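Local coordinates for protein RNA methyltransferase, TrmH family (Porphyromonas gingivalis, PDB 2I6D) that probably binds RNA and transfers a methyl group to it, being a knotted methyltransferase of the TrmH (SpoU) family, at residues 170-173 / 174-177; 186-189 / 190-193. All coordinates share one frame; numbering follows the deposited sequence. Where two conformers were deposited one is given.

Contact 1 (170-173 / 174-177); sequences AYFR and RQGI
The carbonyl oxygen Phe172 O is shared by two backbone donors, Ile177 N at 3.2 Å and, weakly, Gln175 N. With Gly176 N bonded to Arg173 O at 3.0 Å, the Ile177 bond completes a Schellman motif, the classic close of a helix; Gly176 turns the chain with positive phi (93°), a conformation in which glycine is at ease because it has no CB to press on the preceding carbonyl oxygen. One water spans the turn from Arg173 O to Ile177 O, weakly at the latter. Gln175 folds back over the helix end, CG lying beside its own backbone N (chi1 -43°), and lays its amide over one face of the Tyr171 ring: NE2 is 3.3 Å from Tyr171 CE2, the planes inclined at 38°. Alongside, Ile177 CD1 meets Phe172 CD1 at 3.6 Å, their side chains pointing the same way. The Arg173 guanidinium makes a salt bridge to Glu219. The turn ends helix 165-174, the crossover between parallel strands 158-161 and 179-182; Phe172 and Ile177 both rest on Ile202 of strand 201-206, and the Phe172 ring also meets Trp133 of strand 131-134.

Contact 2 (186-189 / 190-193); sequences GQSL and YEAP
Leu189 and Tyr190, adjacent in sequence, run side by side in the same direction, and the methyl CD2 of Leu189 sits almost centrally over one face of the tyrosine ring. This is a CH-pi contact: CD2 is 3.4 Å from the centroid of the Tyr190 ring and 13° off its normal. It describes one of the two deposited conformers of Leu189, in which CG is wedged between the backbone N and the carbonyl carbon (chi1 89°), so that the branch swings back towards the ring. Ser188 approaches the same ring obliquely with its hydroxyl, which is swung away from its own N (chi1 169°) and accepts Tyr190 N at 3.2 Å, an ST turn. Overlapping it is a beta turn of type I, closed by Glu191 N on Ser188 O at 3.0 Å from well above the carbonyl plane; Ala192 N adds a weak bond to the same oxygen. These overlapping turns follow strand 187-188, an outermost strand of the parallel sheet of the SPOUT methyltransferase domain, where Gln187 and Leu189 make backbone hydrogen bonds to the adjoining strand 222-225. The residues flanking the turn also meet: the Gln187 amide lies across Ala192, OE1 3.5 Å from Ala192 CB. The Glu191 chain runs past Ser188, its CG 3.9 Å from Ser188 CB, and its carboxylate oxygen OE1 receives two waters: one at 2.9 Å, bonded also to Gln187 NE2, the other bonded to Ser188 N. Leu189 itself packs on Ile248, Leu249 and Glu252 of helix 242-255, and Arg256, just past that helix, bonds Ala192 O and, more weakly, Leu189 O.

How the contacts relate
Contacts 1 and 2 follow one another along the chain, bracketing strand 179-182: the first turn leads into that strand from helix 165-174, and the second comes after the short strand 187-188. Both belong to the methyltransferase domain and lie on the same side of the chain's centre, yet they do not touch; their centres are 21 Å apart and their nearest atoms about 12 Å. In the sheet, strand 222-225 separates 179-182 from 187-188. The two contacts turn the chain differently, 170-177 at a helix end and 186-193 after an edge strand. Neither contact contains a bound cofactor or an identified catalytic residue.

Contact 1 (170-173 / 174-177)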
loop_
_atom_site.group_PDB
_atom_site.type_symbol
_atom_site.label_atom_id
_atom_site.label_comp_id
_atom_site.label_asym_id
_atom_site.label_seq_id
_atom_site.Cartn_x
_atom_site.Cartn_y
_atom_site.Cartn_z
ATOM N N ALA A 170 -3.705 -16.988 12.496
ATOM C CA ALA A 170 -4.138 -18.236 13.119
ATOM C C ALA A 170 -5.386 -18.747 12.410
ATOM O O ALA A 170 -5.491 -19.923 12.089
ATOM C CB ALA A 170 -4.395 -18.041 14.574
ATOM N N TYR A 171 -6.298 -17.834 12.110
ATOM C CA TYR A 171 -7.567 -18.192 11.493
ATOM C C TYR A 171 -7.364 -18.783 10.079
ATOM O O TYR A 171 -7.880 -19.870 9.761
ATOM C CB TYR A 171 -8.473 -16.965 11.464
ATOM C CG TYR A 171 -9.761 -17.138 10.705
ATOM C CD1 TYR A 171 -10.778 -17.974 11.197
ATOM C CD2 TYR A 171 -9.979 -16.453 9.518
ATOM C CE1 TYR A 171 -11.965 -18.128 10.512
ATOM C CE2 TYR A 171 -11.183 -16.598 8.821
ATOM C CZ TYR A 171 -12.153 -17.432 9.321
ATOM O OH TYR A 171 -13.329 -17.565 8.627
ATOM N N PHE A 172 -6.629 -18.068 9.239
ATOM C CA PHE A 172 -6.363 -18.548 7.872
ATOM C C PHE A 172 -5.508 -19.799 7.864
ATOM O O PHE A 172 -5.761 -20.729 7.075
ATOM C CB PHE A 172 -5.788 -17.442 7.000
ATOM C CG PHE A 172 -6.818 -16.471 6.560
ATOM C CD1 PHE A 172 -7.812 -16.864 5.671
ATOM C CD2 PHE A 172 -6.862 -15.197 7.086
ATOM C CE1 PHE A 172 -8.803 -15.953 5.257
ATOM C CE2 PHE A 172 -7.841 -14.282 6.680
ATOM C CZ PHE A 172 -8.808 -14.657 5.765
ATOM N N ARG A 173 -4.558 -19.859 8.799
ATOM C CA ARG A 173 -3.708 -21.039 8.960
ATOM C C ARG A 173 -4.533 -22.297 9.296
ATOM O O ARG A 173 -4.305 -23.385 8.743
ATOM C CB ARG A 173 -2.611 -20.800 10.025
ATOM C CG ARG A 173 -1.690 -21.998 10.222
ATOM C CD ARG A 173 -0.719 -21.878 11.410
ATOM N NE ARG A 173 -1.340 -21.404 12.650
ATOM C CZ ARG A 173 -1.981 -22.160 13.537
ATOM N NH1 ARG A 173 -2.119 -23.472 13.352
ATOM N NH2 ARG A 173 -2.499 -21.598 14.628
ATOM N N ARG A 174 -5.507 -22.149 10.194
ATOM C CA ARG A 174 -6.344 -23.279 10.583
ATOM C C ARG A 174 -7.319 -23.697 9.466
ATOM O O ARG A 174 -7.844 -24.809 9.474
ATOM C CB ARG A 174 -7.050 -22.999 11.918
ATOM C CG ARG A 174 -6.106 -23.316 13.160
ATOM C CD ARG A 174 -6.589 -22.664 14.469
ATOM N NE ARG A 174 -7.859 -23.215 14.982
ATOM C CZ ARG A 174 -7.963 -24.232 15.855
ATOM N NH1 ARG A 174 -9.170 -24.640 16.263
ATOM N NH2 ARG A 174 -6.799 -24.836 16.299
ATOM N N GLN A 175 -7.534 -22.820 8.483
ATOM C CA GLN A 175 -8.292 -23.209 7.268
ATOM C C GLN A 175 -7.461 -23.955 6.217
ATOM O O GLN A 175 -8.012 -24.448 5.225
ATOM C CB GLN A 175 -8.968 -22.009 6.640
ATOM C CG GLN A 175 -9.589 -21.170 7.689
ATOM C CD GLN A 175 -10.709 -20.354 7.194
ATOM O OE1 GLN A 175 -11.881 -20.790 7.181
ATOM N NE2 GLN A 175 -10.389 -19.134 6.814
ATOM N N GLY A 176 -6.162 -24.070 6.455
ATOM C CA GLY A 176 -5.277 -24.819 5.576
ATOM C C GLY A 176 -4.619 -23.941 4.520
ATOM O O GLY A 176 -4.031 -24.452 3.567
ATOM N N ILE A 177 -4.724 -22.625 4.679
ATOM C CA ILE A 177 -3.904 -21.686 3.867
ATOM C C ILE A 177 -2.478 -21.618 4.423
ATOM O O ILE A 177 -2.281 -21.336 5.621
ATOM C CB ILE A 177 -4.533 -20.299 3.789
ATOM C CG1 ILE A 177 -5.895 -20.416 3.090
ATOM C CG2 ILE A 177 -3.563 -19.251 3.095
ATOM C CD1 ILE A 177 -6.702 -19.222 3.199
HETATM O O HOH W 1 -2.136 -23.855 6.802
HETATM O O HOH W 2 -3.773 -24.380 16.197
#

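Contact 2 (186-189 / 190-193)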
loop_
_atom_site.group_PDB
_atom_site.type_symbol
_atom_site.label_atom_id
_atom_site.label_comp_id
_atom_site.label_asym_id
_atom_site.label_seq_id
_atom_site.Cartn_x
_atom_site.Cartn_y
_atom_site.Cartn_z
ATOM N N GLY A 186 16.069 -20.479 7.613
ATOM C CA GLY A 186 14.887 -21.165 7.108
ATOM C C GLY A 186 15.250 -21.953 5.871
ATOM O O GLY A 186 16.418 -22.083 5.534
ATOM N N GLN A 187 14.246 -22.469 5.179
ATOM C CA GLN A 187 14.487 -23.194 3.931
ATOM C C GLN A 187 14.817 -22.235 2.781
ATOM O O GLN A 187 14.118 -21.251 2.600
ATOM C CB GLN A 187 13.233 -23.977 3.557
ATOM C CG GLN A 187 13.403 -24.791 2.282
ATOM C CD GLN A 187 12.265 -25.765 2.071
ATOM O OE1 GLN A 187 11.125 -25.490 2.440
ATOM N NE2 GLN A 187 12.569 -26.896 1.456
ATOM N N SER A 188 15.846 -22.535 1.988
ATOM C CA SER A 188 16.121 -21.727 0.794
ATOM C C SER A 188 14.854 -21.604 -0.034
ATOM O O SER A 188 14.205 -22.612 -0.332
ATOM C CB SER A 188 17.203 -22.351 -0.086
ATOM O OG SER A 188 17.232 -21.669 -1.331
ATOM N N LEU A 189 14.497 -20.378 -0.426
ATOM C CA LEU A 189 13.324 -20.135 -1.275
ATOM C C LEU A 189 13.420 -20.836 -2.637
ATOM O O LEU A 189 12.401 -21.068 -3.284
ATOM C CB LEU A 189 13.067 -18.627 -1.484
ATOM C CG LEU A 189 13.732 -17.884 -2.650
ATOM C CD1 LEU A 189 12.996 -16.610 -3.002
ATOM C CD2 LEU A 189 15.188 -17.584 -2.350
ATOM N N TYR A 190 14.635 -21.137 -3.076
ATOM C CA TYR A 190 14.831 -21.882 -4.324
ATOM C C TYR A 190 14.534 -23.368 -4.195
ATOM O O TYR A 190 14.275 -24.022 -5.195
ATOM C CB TYR A 190 16.250 -21.672 -4.867
ATOM C CG TYR A 190 16.579 -20.204 -4.985
ATOM C CD1 TYR A 190 15.704 -19.317 -5.618
ATOM C CD2 TYR A 190 17.748 -19.702 -4.452
ATOM C CE1 TYR A 190 15.994 -17.951 -5.703
ATOM C CE2 TYR A 190 18.056 -18.353 -4.548
ATOM C CZ TYR A 190 17.170 -17.484 -5.162
ATOM O OH TYR A 190 17.517 -16.135 -5.232
ATOM N N GLU A 191 14.580 -23.888 -2.967
ATOM C CA GLU A 191 14.336 -25.310 -2.712
ATOM C C GLU A 191 12.906 -25.597 -2.234
ATOM O O GLU A 191 12.461 -26.737 -2.274
ATOM C CB GLU A 191 15.340 -25.860 -1.685
ATOM C CG GLU A 191 16.792 -25.654 -2.093
ATOM C CD GLU A 191 17.802 -26.192 -1.076
ATOM O OE1 GLU A 191 17.449 -26.437 0.103
ATOM O OE2 GLU A 191 18.963 -26.353 -1.468
ATOM N N ALA A 192 12.198 -24.572 -1.771
ATOM C CA ALA A 192 10.878 -24.771 -1.228
ATOM C C ALA A 192 9.908 -24.995 -2.383
ATOM O O ALA A 192 9.956 -24.254 -3.349
ATOM C CB ALA A 192 10.466 -23.548 -0.392
ATOM N N PRO A 193 9.032 -26.022 -2.299
ATOM C CA PRO A 193 8.035 -26.082 -3.365
ATOM C C PRO A 193 7.008 -25.017 -3.026
ATOM O O PRO A 193 6.605 -24.907 -1.874
ATOM C CB PRO A 193 7.428 -27.496 -3.246
ATOM C CG PRO A 193 8.160 -28.173 -2.096
ATOM C CD PRO A 193 8.875 -27.110 -1.316
HETATM O O HOH W 3 15.221 -27.715 1.430
HETATM O O HOH W 4 17.426 -24.969 2.525
#